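Local coordinates for putative lipoprotein (Bacteroides fragilis, PDB 3QNK), which is of unknown specific function but, as a SusD-like outer-membrane lipoprotein, probably helps capture glycans at the cell surface for uptake, at residues 458-464 with 491-497; 121-125 with 455-459; 300-306 with 479-483; 341-345 with 475-479. One frame throughout, in Å; residues are numbered along the deposited sequence.

Contact 1 of 4, residues 458-464 with 491-497; sequences RRWKIGP and WNDRLYL
A Schellman motif ends helix 453-460 here, and the turn it makes is packed against the 3-10 segment 493-496 in the loop after strand 480-488. Lys461 is the C-prime residue, with phi/psi of 57°/59°; Ile462 then takes the N-cap position of the next short helix, which starts at Gly463. The nearest CA pairs are Arg458 with Tyr496 (5.3 Å) and Pro464 with Trp491 (5.5 Å). Tyr496, chi1 m, lays its ring along the turn: Gly463 N donates to Tyr496 OH (3.1 Å), and the long aliphatic chain of Lys461 covers the ring, with CG 4.0 Å from the Tyr496 centroid and NZ 4.3 Å from it in an off-centre cation-pi contact. Trp491, chi1 t and chi2 -94°, turns one face to the start of the new helix. Gly463 CA lies 3.5 Å from the centroid of the Trp491 six-membered ring and Pro464 CD 3.8 Å from that of its five-membered ring, both CH-pi contacts. An ideal CB on Gly463 would lie 2.4 Å from Trp491 CE2, so glycine lets the indole come this close, and the flat flank of proline suits it. Asp493 OD1 holds the indole in place by accepting from Trp491 NE1 (2.9 Å). Buried Arg458 runs out through t chi1 and chi2, bends at chi3 (m), and reaches a backbone carbonyl, its NH2 donating to Leu495 O at 3.0 Å.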
# COMPACT_ATOMS: atom_id res chain seq x y z
N ARG B 458 -7.08 -2.57 25.87
CA ARG B 458 -6.84 -1.14 25.63
C ARG B 458 -7.89 -0.28 26.28
O ARG B 458 -7.55 0.70 26.97
CB ARG B 458 -6.84 -0.90 24.11
CG ARG B 458 -6.62 0.52 23.68
CD ARG B 458 -6.22 0.56 22.22
NE ARG B 458 -4.78 0.49 22.03
CZ ARG B 458 -4.18 0.83 20.89
NH1 ARG B 458 -4.90 1.26 19.86
NH2 ARG B 458 -2.86 0.77 20.79
N ARG B 459 -9.17 -0.63 26.04
CA ARG B 459 -10.30 0.14 26.57
C ARG B 459 -10.49 -0.09 28.07
O ARG B 459 -10.77 0.87 28.78
CB ARG B 459 -11.59 -0.10 25.77
CG ARG B 459 -12.18 -1.48 25.90
CD ARG B 459 -13.27 -1.64 24.89
NE ARG B 459 -13.88 -2.96 24.99
CZ ARG B 459 -14.89 -3.25 25.79
NH1 ARG B 459 -15.43 -2.31 26.56
NH2 ARG B 459 -15.38 -4.47 25.83
N TRP B 460 -10.28 -1.32 28.55
CA TRP B 460 -10.35 -1.63 29.97
C TRP B 460 -9.12 -1.16 30.71
O TRP B 460 -9.12 -1.14 31.94
CB TRP B 460 -10.50 -3.13 30.20
CG TRP B 460 -11.81 -3.68 29.74
CD1 TRP B 460 -13.00 -3.02 29.65
CD2 TRP B 460 -12.07 -5.03 29.35
NE1 TRP B 460 -13.97 -3.87 29.19
CE2 TRP B 460 -13.43 -5.11 29.00
CE3 TRP B 460 -11.26 -6.18 29.23
CZ2 TRP B 460 -14.02 -6.29 28.54
CZ3 TRP B 460 -11.84 -7.35 28.79
CH2 TRP B 460 -13.21 -7.40 28.46
N LYS B 461 -8.05 -0.80 29.96
CA LYS B 461 -6.78 -0.34 30.48
C LYS B 461 -6.19 -1.41 31.43
O LYS B 461 -5.98 -1.13 32.60
CB LYS B 461 -6.88 1.06 31.13
CG LYS B 461 -7.14 2.16 30.10
CD LYS B 461 -6.71 3.54 30.59
CE LYS B 461 -7.00 4.70 29.63
NZ LYS B 461 -6.37 4.55 28.28
N ILE B 462 -5.95 -2.64 30.91
CA ILE B 462 -5.39 -3.78 31.65
C ILE B 462 -4.11 -4.34 30.96
O ILE B 462 -3.78 -5.54 31.10
CB ILE B 462 -6.43 -4.90 31.92
CG1 ILE B 462 -7.00 -5.50 30.62
CG2 ILE B 462 -7.53 -4.42 32.86
CD1 ILE B 462 -7.63 -6.86 30.74
N GLY B 463 -3.38 -3.45 30.27
CA GLY B 463 -2.14 -3.78 29.59
C GLY B 463 -1.04 -4.32 30.49
O GLY B 463 -0.44 -5.36 30.18
N PRO B 464 -0.78 -3.66 31.66
CA PRO B 464 0.28 -4.18 32.56
C PRO B 464 0.03 -5.61 33.04
O PRO B 464 0.97 -6.38 33.18
CB PRO B 464 0.23 -3.21 33.73
CG PRO B 464 -0.39 -1.97 33.17
CD PRO B 464 -1.37 -2.41 32.18
N TRP B 491 5.12 -3.76 29.10
CA TRP B 491 4.09 -2.74 28.89
C TRP B 491 4.60 -1.32 29.20
O TRP B 491 5.53 -1.12 29.99
CB TRP B 491 2.89 -3.05 29.80
CG TRP B 491 1.75 -2.09 29.61
CD1 TRP B 491 1.51 -0.96 30.34
CD2 TRP B 491 0.84 -2.06 28.50
NE1 TRP B 491 0.50 -0.24 29.76
CE2 TRP B 491 0.07 -0.89 28.62
CE3 TRP B 491 0.62 -2.91 27.40
CZ2 TRP B 491 -0.92 -0.55 27.70
CZ3 TRP B 491 -0.41 -2.61 26.52
CH2 TRP B 491 -1.17 -1.45 26.68
N ASN B 492 3.99 -0.35 28.54
CA ASN B 492 4.09 1.09 28.77
C ASN B 492 2.73 1.70 28.40
O ASN B 492 2.17 1.33 27.37
CB ASN B 492 5.21 1.75 28.02
CG ASN B 492 5.37 3.19 28.42
OD1 ASN B 492 4.63 4.06 27.96
ND2 ASN B 492 6.26 3.46 29.36
N ASP B 493 2.22 2.62 29.23
CA ASP B 493 0.90 3.20 29.02
C ASP B 493 0.74 3.91 27.66
O ASP B 493 -0.40 4.02 27.20
CB ASP B 493 0.54 4.11 30.18
CG ASP B 493 0.21 3.37 31.47
OD1 ASP B 493 -0.07 2.13 31.41
OD2 ASP B 493 0.13 4.03 32.53
N ARG B 494 1.84 4.27 26.96
CA ARG B 494 1.74 4.90 25.63
C ARG B 494 1.13 3.94 24.62
O ARG B 494 0.58 4.40 23.62
CB ARG B 494 3.13 5.39 25.13
CG ARG B 494 4.10 4.26 24.78
CD ARG B 494 5.41 4.78 24.30
NE ARG B 494 6.24 3.66 23.87
CZ ARG B 494 7.30 3.76 23.09
NH1 ARG B 494 7.67 4.95 22.61
NH2 ARG B 494 7.99 2.69 22.76
N LEU B 495 1.23 2.61 24.88
CA LEU B 495 0.70 1.52 24.05
C LEU B 495 -0.83 1.46 24.07
O LEU B 495 -1.42 0.62 23.38
CB LEU B 495 1.29 0.17 24.48
CG LEU B 495 2.82 -0.03 24.35
CD1 LEU B 495 3.20 -1.36 24.92
CD2 LEU B 495 3.31 0.07 22.88
N TYR B 496 -1.49 2.38 24.83
CA TYR B 496 -2.98 2.48 24.85
C TYR B 496 -3.46 3.18 23.57
O TYR B 496 -4.66 3.18 23.27
CB TYR B 496 -3.51 3.14 26.11
CG TYR B 496 -3.53 2.21 27.31
CD1 TYR B 496 -4.07 0.93 27.22
CD2 TYR B 496 -3.04 2.62 28.55
CE1 TYR B 496 -4.07 0.06 28.31
CE2 TYR B 496 -3.02 1.75 29.64
CZ TYR B 496 -3.55 0.48 29.53
OH TYR B 496 -3.53 -0.35 30.62
N LEU B 497 -2.49 3.71 22.76
CA LEU B 497 -2.73 4.31 21.45
C LEU B 497 -1.63 3.92 20.48
O LEU B 497 -0.49 3.77 20.89
CB LEU B 497 -2.84 5.84 21.54
CG LEU B 497 -4.16 6.42 22.09
CD1 LEU B 497 -4.13 7.93 22.05
CD2 LEU B 497 -5.39 5.90 21.28

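Contact 2 of 4, residues 121-125 with 455-459; sequences EMVKR and YDVRR. With PO4 (phosphate ion), chain F.
This is a buried helix-helix contact joining helix 101-126, in the N-terminal helical part of the SusD-like fold, to helix 453-460. The segment axes stay 11.9 Å apart and cross at 49°, so long side chains must span the gap; the nearest CA pair is Lys124 with Tyr455, 7.3 Å. Tyr455 (chi1 m), its CB directed toward the other helix, offers a ring face to Lys124 (chi1 p), whose CD lies 3.6 Å from the ring centroid and NZ 4.7 Å from it: CH-pi and cation-pi together. Arg458 (chi1 and chi2 t) reaches the end of the first helix, its NH1 donating to Lys124 O (3.1 Å) and its NH2 to Leu495 O. Tyr455 OH is hydrogen-bonded to Gln39. Arg125 NH1 pairs with Glu121 OE1 (2.5 Å), and Arg125 NH1 and NH2 each donate to phosphate O1 (3.2 Å); Asp74 also pairs with Arg125. Thus carboxylates, a carbonyl and an aromatic face meet the buried charges, and the phosphate, probably from the crystallisation liquor, is consistent with local positive charge from Arg125.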
# COMPACT_ATOMS: atom_id res chain seq x y z
N GLU B 121 -12.12 1.84 12.50
CA GLU B 121 -10.85 1.10 12.45
C GLU B 121 -9.65 1.99 12.76
O GLU B 121 -8.69 1.54 13.38
CB GLU B 121 -10.61 0.43 11.09
CG GLU B 121 -10.97 -1.04 11.09
CD GLU B 121 -10.39 -1.92 12.19
OE1 GLU B 121 -9.15 -1.90 12.36
OE2 GLU B 121 -11.17 -2.64 12.86
N MSE B 122 -9.73 3.26 12.35
CA MSE B 122 -8.68 4.23 12.61
C MSE B 122 -8.75 4.73 14.04
O MSE B 122 -7.74 4.71 14.74
CB MSE B 122 -8.79 5.41 11.63
CG MSE B 122 -8.45 5.01 10.20
SE MSE B 122 -8.23 6.55 9.09
CE MSE B 122 -9.97 6.79 8.61
N VAL B 123 -9.94 5.16 14.49
CA VAL B 123 -10.16 5.72 15.83
C VAL B 123 -9.80 4.72 16.92
O VAL B 123 -9.11 5.11 17.86
CB VAL B 123 -11.59 6.30 16.00
CG1 VAL B 123 -11.84 6.77 17.43
CG2 VAL B 123 -11.79 7.45 15.03
N LYS B 124 -10.19 3.43 16.78
CA LYS B 124 -9.88 2.40 17.79
C LYS B 124 -8.33 2.22 17.96
O LYS B 124 -7.89 1.74 19.00
CB LYS B 124 -10.61 1.06 17.54
CG LYS B 124 -10.22 0.32 16.26
CD LYS B 124 -10.77 -1.12 16.24
CE LYS B 124 -12.17 -1.28 15.72
NZ LYS B 124 -12.83 -2.50 16.29
N ARG B 125 -7.53 2.67 17.00
CA ARG B 125 -6.08 2.54 16.98
C ARG B 125 -5.37 3.81 17.41
O ARG B 125 -4.68 3.80 18.43
CB ARG B 125 -5.60 2.14 15.57
CG ARG B 125 -5.92 0.71 15.16
CD ARG B 125 -5.51 0.49 13.73
NE ARG B 125 -4.83 -0.79 13.51
CZ ARG B 125 -5.46 -1.91 13.18
NH1 ARG B 125 -6.77 -1.94 13.09
NH2 ARG B 125 -4.77 -3.03 12.96
N TYR B 455 -8.31 -4.68 21.78
CA TYR B 455 -9.08 -3.46 22.05
C TYR B 455 -9.80 -3.55 23.38
O TYR B 455 -10.04 -2.51 24.00
CB TYR B 455 -10.05 -3.19 20.89
CG TYR B 455 -9.33 -3.13 19.56
CD1 TYR B 455 -8.55 -2.03 19.20
CD2 TYR B 455 -9.43 -4.18 18.65
CE1 TYR B 455 -7.85 -1.99 17.99
CE2 TYR B 455 -8.76 -4.15 17.43
CZ TYR B 455 -7.97 -3.06 17.11
OH TYR B 455 -7.35 -3.05 15.89
N ASP B 456 -10.08 -4.76 23.87
CA ASP B 456 -10.67 -4.92 25.20
C ASP B 456 -9.61 -4.55 26.28
O ASP B 456 -9.90 -3.74 27.16
CB ASP B 456 -11.19 -6.34 25.37
CG ASP B 456 -12.50 -6.64 24.64
OD1 ASP B 456 -13.20 -5.66 24.23
OD2 ASP B 456 -12.85 -7.83 24.50
N VAL B 457 -8.37 -5.03 26.12
CA VAL B 457 -7.25 -4.74 27.01
C VAL B 457 -7.00 -3.21 27.04
O VAL B 457 -6.76 -2.63 28.11
CB VAL B 457 -5.99 -5.54 26.56
CG1 VAL B 457 -4.70 -4.98 27.16
CG2 VAL B 457 -6.13 -7.02 26.90
N ARG B 458 -7.08 -2.57 25.87
CA ARG B 458 -6.84 -1.14 25.63
C ARG B 458 -7.89 -0.28 26.28
O ARG B 458 -7.55 0.70 26.97
CB ARG B 458 -6.84 -0.90 24.11
CG ARG B 458 -6.62 0.52 23.68
CD ARG B 458 -6.22 0.56 22.22
NE ARG B 458 -4.78 0.49 22.03
CZ ARG B 458 -4.18 0.83 20.89
NH1 ARG B 458 -4.90 1.26 19.86
NH2 ARG B 458 -2.86 0.77 20.79
N ARG B 459 -9.17 -0.63 26.04
CA ARG B 459 -10.30 0.14 26.57
C ARG B 459 -10.49 -0.09 28.07
O ARG B 459 -10.77 0.87 28.78
CB ARG B 459 -11.59 -0.10 25.77
CG ARG B 459 -12.18 -1.48 25.90
CD ARG B 459 -13.27 -1.64 24.89
NE ARG B 459 -13.88 -2.96 24.99
CZ ARG B 459 -14.89 -3.25 25.79
NH1 ARG B 459 -15.43 -2.31 26.56
NH2 ARG B 459 -15.38 -4.47 25.83
P PO4 F . -7.83 -4.86 9.92
O1 PO4 F . -7.01 -4.50 11.26
O2 PO4 F . -7.13 -4.20 8.59
O3 PO4 F . -8.20 -6.44 9.89
O4 PO4 F . -9.26 -4.19 10.00

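Contact 3 of 4, residues 300-306 with 479-483; sequences ADQVFDI and TEFKV
Ala300 begins the approach beside Val483 (CA-CA 5.5 Å), its O 3.6 Å from Lys482 CG. After the bend at Ala300 and Asp301 the backbone extends from Gln302 on, and Val303 CG1 rests 3.7 Å from the aliphatic Glu480 CB. Phe304 makes the antiparallel hydrogen-bonded pair with Phe481: Phe304 N donates to Phe481 O (2.9 Å) and Phe481 N to Phe304 O (3.0 Å). Strand 304-305 is thus an outer strand of a three-stranded antiparallel sheet, with 480-488 in the middle and 469-475 beyond. On the face carrying these two phenylalanines, Phe304 (chi1 m) sets its CB 3.8 Å from the Phe481 centroid, Phe481 being p; the rings barely overlap, while Phe304 CE2 touches Val483 CG2 (4.0 Å). Asp305, non-hydrogen-bonded partner of Glu480 (CA-CA 4.4 Å), points to the other face; Thr479 OG1 lies 3.1 Å from Asp305 OD1 and 3.2 Å from Asp305 OD2, a weak hydrogen bond to the carboxylate, whose OD1 also accepts from Asn307 N. Ile306 leaves the strand as its N donates to Thr479 O (2.8 Å).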
# COMPACT_ATOMS: atom_id res chain seq x y z
N ALA B 300 8.76 -25.06 35.65
CA ALA B 300 9.19 -25.61 34.36
C ALA B 300 9.72 -27.07 34.45
O ALA B 300 9.72 -27.78 33.44
CB ALA B 300 10.26 -24.72 33.74
N ASP B 301 10.21 -27.49 35.63
CA ASP B 301 10.74 -28.84 35.80
C ASP B 301 9.61 -29.84 36.10
O ASP B 301 9.86 -31.03 36.10
CB ASP B 301 11.83 -28.89 36.89
CG ASP B 301 11.50 -28.33 38.26
OD1 ASP B 301 10.70 -27.37 38.34
OD2 ASP B 301 12.18 -28.74 39.23
N GLN B 302 8.37 -29.37 36.29
CA GLN B 302 7.22 -30.22 36.61
C GLN B 302 6.70 -30.94 35.41
O GLN B 302 6.39 -30.29 34.40
CB GLN B 302 6.08 -29.40 37.23
CG GLN B 302 4.94 -30.31 37.65
CD GLN B 302 4.11 -29.88 38.82
OE1 GLN B 302 3.95 -28.68 39.16
NE2 GLN B 302 3.48 -30.88 39.40
N VAL B 303 6.53 -32.28 35.51
CA VAL B 303 6.00 -33.05 34.40
C VAL B 303 4.57 -33.49 34.72
O VAL B 303 4.30 -34.01 35.81
CB VAL B 303 6.91 -34.23 34.03
CG1 VAL B 303 6.35 -35.02 32.85
CG2 VAL B 303 8.34 -33.77 33.73
N PHE B 304 3.65 -33.24 33.78
CA PHE B 304 2.27 -33.64 33.88
C PHE B 304 1.93 -34.69 32.87
O PHE B 304 2.51 -34.72 31.80
CB PHE B 304 1.35 -32.46 33.66
CG PHE B 304 1.66 -31.28 34.54
CD1 PHE B 304 1.08 -31.16 35.80
CD2 PHE B 304 2.53 -30.28 34.10
CE1 PHE B 304 1.36 -30.06 36.61
CE2 PHE B 304 2.78 -29.17 34.89
CZ PHE B 304 2.19 -29.06 36.13
N ASP B 305 0.96 -35.57 33.21
CA ASP B 305 0.44 -36.58 32.32
C ASP B 305 -0.95 -36.16 31.92
O ASP B 305 -1.80 -35.96 32.78
CB ASP B 305 0.44 -37.97 32.97
CG ASP B 305 0.13 -39.10 32.01
OD1 ASP B 305 -1.03 -39.19 31.53
OD2 ASP B 305 1.05 -39.92 31.73
N ILE B 306 -1.16 -36.00 30.62
CA ILE B 306 -2.41 -35.54 30.00
C ILE B 306 -3.63 -36.36 30.49
O ILE B 306 -4.75 -35.85 30.47
CB ILE B 306 -2.21 -35.62 28.45
CG1 ILE B 306 -2.88 -34.47 27.76
CG2 ILE B 306 -2.52 -36.99 27.81
CD1 ILE B 306 -2.56 -34.40 26.25
N THR B 479 2.32 -38.68 26.08
CA THR B 479 1.32 -38.47 27.12
C THR B 479 1.70 -37.34 28.12
O THR B 479 0.82 -36.82 28.80
CB THR B 479 1.12 -39.83 27.82
OG1 THR B 479 -0.02 -39.80 28.67
CG2 THR B 479 2.34 -40.31 28.58
N GLU B 480 2.98 -36.94 28.17
CA GLU B 480 3.47 -35.96 29.14
C GLU B 480 4.02 -34.71 28.54
O GLU B 480 4.68 -34.74 27.50
CB GLU B 480 4.56 -36.57 30.01
CG GLU B 480 4.15 -37.80 30.77
CD GLU B 480 5.30 -38.74 31.03
OE1 GLU B 480 5.96 -39.15 30.05
OE2 GLU B 480 5.57 -39.04 32.22
N PHE B 481 3.87 -33.61 29.32
CA PHE B 481 4.28 -32.26 28.99
C PHE B 481 4.78 -31.49 30.20
O PHE B 481 4.52 -31.88 31.35
CB PHE B 481 3.10 -31.50 28.34
CG PHE B 481 1.96 -31.20 29.28
CD1 PHE B 481 0.94 -32.13 29.49
CD2 PHE B 481 1.89 -29.99 29.96
CE1 PHE B 481 -0.10 -31.87 30.40
CE2 PHE B 481 0.85 -29.73 30.85
CZ PHE B 481 -0.14 -30.66 31.06
N LYS B 482 5.50 -30.39 29.92
CA LYS B 482 6.05 -29.37 30.81
C LYS B 482 5.42 -28.02 30.39
O LYS B 482 5.10 -27.85 29.20
CB LYS B 482 7.59 -29.30 30.69
CG LYS B 482 8.39 -30.42 31.36
CD LYS B 482 9.84 -30.36 30.88
CE LYS B 482 10.84 -31.22 31.61
NZ LYS B 482 12.09 -30.46 31.93
N VAL B 483 5.25 -27.07 31.34
CA VAL B 483 4.75 -25.71 31.04
C VAL B 483 5.96 -24.87 30.69
O VAL B 483 6.98 -24.93 31.38
CB VAL B 483 3.87 -25.10 32.18
CG1 VAL B 483 3.39 -23.69 31.82
CG2 VAL B 483 2.69 -26.02 32.49

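Contact 4 of 4, residues 341-345 with 475-479; sequences VDRYL and FVSPT
Phe475 closes strand 469-475 and opens the connection of a beta-hairpin that leads, through an ST turn, into strand 480-488; against this connection packs the loop 341-345, shaped by an Asx turn. No direct hydrogen bond joins the two segments. The nearest CA pair is Tyr344 with Phe475, 4.8 Å. Phe475, chi1 m, directs its CB toward the loop, where its CD1 meets Arg343 CB (3.7 Å) and its CB meets Tyr344 CB (3.8 Å); the same ring stacks on His326, so an aromatic suits this buried place. A water supplies the missing polar link, accepting from Phe475 N (2.8 Å) and donating to Arg343 O (2.8 Å). The guanidinium of Arg343 runs elsewhere, to a salt bridge with Asp347. Val476 turns its side chain away, and its O lies 3.4 Å from Tyr344 CE1. At Ser477 and Pro478 the backbone crosses one face of the Tyr344 ring (chi1 t, chi2 51°), with Ser477 C 3.5 Å from Tyr344 CG and Pro478 N 3.5 Å from Tyr344 CD2: a flat ring covers a peptide plane well, and the proline adds its CD, 3.8 Å from Tyr344 CD2. Ser477 OG, also hydrogen-bonded to Glu480 OE1, accepts from Thr479 N (3.2 Å). Across the interface Asp342 OD1 fixes the tyrosine's backbone, accepting from Tyr344 N (2.8 Å) and Leu345 N (2.9 Å).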
# COMPACT_ATOMS: atom_id res chain seq x y z
N VAL B 341 -3.71 -34.44 15.98
CA VAL B 341 -2.63 -33.47 16.20
C VAL B 341 -1.70 -34.02 17.27
O VAL B 341 -2.17 -34.41 18.33
CB VAL B 341 -3.18 -32.08 16.55
CG1 VAL B 341 -2.07 -31.11 16.93
CG2 VAL B 341 -4.02 -31.53 15.39
N ASP B 342 -0.39 -34.08 16.96
CA ASP B 342 0.66 -34.60 17.84
C ASP B 342 1.70 -33.50 18.09
O ASP B 342 2.43 -33.09 17.18
CB ASP B 342 1.32 -35.85 17.20
CG ASP B 342 2.41 -36.58 17.98
OD1 ASP B 342 2.88 -36.02 18.99
OD2 ASP B 342 2.80 -37.70 17.56
N ARG B 343 1.78 -33.07 19.36
CA ARG B 343 2.72 -32.02 19.77
C ARG B 343 4.05 -32.59 20.21
O ARG B 343 5.01 -31.82 20.37
CB ARG B 343 2.13 -31.17 20.90
CG ARG B 343 0.83 -30.50 20.54
CD ARG B 343 0.90 -29.59 19.34
NE ARG B 343 -0.36 -28.87 19.22
CZ ARG B 343 -0.66 -28.00 18.28
NH1 ARG B 343 0.23 -27.70 17.34
NH2 ARG B 343 -1.84 -27.40 18.28
N TYR B 344 4.12 -33.94 20.42
CA TYR B 344 5.33 -34.63 20.84
C TYR B 344 6.24 -34.89 19.64
O TYR B 344 7.41 -34.52 19.67
CB TYR B 344 5.02 -35.94 21.60
CG TYR B 344 6.26 -36.74 21.94
CD1 TYR B 344 7.34 -36.15 22.59
CD2 TYR B 344 6.36 -38.09 21.61
CE1 TYR B 344 8.49 -36.86 22.88
CE2 TYR B 344 7.52 -38.81 21.90
CZ TYR B 344 8.58 -38.20 22.54
OH TYR B 344 9.71 -38.90 22.88
N LEU B 345 5.72 -35.52 18.58
CA LEU B 345 6.53 -35.88 17.42
C LEU B 345 6.35 -35.00 16.19
O LEU B 345 7.31 -34.85 15.44
CB LEU B 345 6.22 -37.32 16.97
CG LEU B 345 6.55 -38.43 17.97
CD1 LEU B 345 5.94 -39.75 17.53
CD2 LEU B 345 8.03 -38.59 18.18
N PHE B 475 5.62 -31.11 24.88
CA PHE B 475 5.49 -32.54 25.20
C PHE B 475 6.85 -33.23 25.20
O PHE B 475 7.68 -33.06 24.30
CB PHE B 475 4.50 -33.25 24.27
CG PHE B 475 3.08 -33.00 24.75
CD1 PHE B 475 2.47 -31.76 24.57
CD2 PHE B 475 2.35 -34.02 25.36
CE1 PHE B 475 1.18 -31.52 25.04
CE2 PHE B 475 1.05 -33.77 25.83
CZ PHE B 475 0.49 -32.53 25.68
N VAL B 476 7.08 -33.98 26.27
CA VAL B 476 8.31 -34.73 26.53
C VAL B 476 8.07 -36.24 26.25
O VAL B 476 9.03 -37.02 26.20
CB VAL B 476 8.88 -34.47 27.96
CG1 VAL B 476 9.24 -32.99 28.13
CG2 VAL B 476 7.92 -34.92 29.05
N SER B 477 6.81 -36.62 26.02
CA SER B 477 6.42 -37.99 25.69
C SER B 477 5.08 -37.93 24.99
O SER B 477 4.49 -36.85 24.99
CB SER B 477 6.37 -38.85 26.95
OG SER B 477 5.10 -38.77 27.57
N PRO B 478 4.52 -39.03 24.43
CA PRO B 478 3.19 -38.94 23.80
C PRO B 478 2.07 -38.55 24.76
O PRO B 478 1.00 -38.14 24.32
CB PRO B 478 2.94 -40.37 23.29
CG PRO B 478 4.24 -40.95 23.16
CD PRO B 478 5.07 -40.39 24.28
N THR B 479 2.32 -38.68 26.08
CA THR B 479 1.32 -38.47 27.12
C THR B 479 1.70 -37.34 28.12
O THR B 479 0.82 -36.82 28.80
CB THR B 479 1.12 -39.83 27.82
OG1 THR B 479 -0.02 -39.80 28.67
CG2 THR B 479 2.34 -40.31 28.58
O HOH W 1 6.20 -30.16 22.26

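In the fold
The four contacts form two pairs. Contacts 1 and 2 have centres 10 Å apart and share Arg458 and Arg459 on helix 453-460: the guanidinium of Arg458 serves both, giving NH1 to Lys124 O and NH2 to Leu495 O. A bound acetate is about 3 Å from the Glu121 side chain and one about 4 Å from that of Arg458; like the phosphate of contact 2, this probably comes from the crystallisation liquor but may mark a pocket. Contacts 3 and 4, with centres 11 Å apart, share Thr479; Phe475 links them, its CZ 3.6 Å from Ile306 CD1. Between the pairs, centres are 33 to 38 Å apart, and nearest atoms at least about 18 Å.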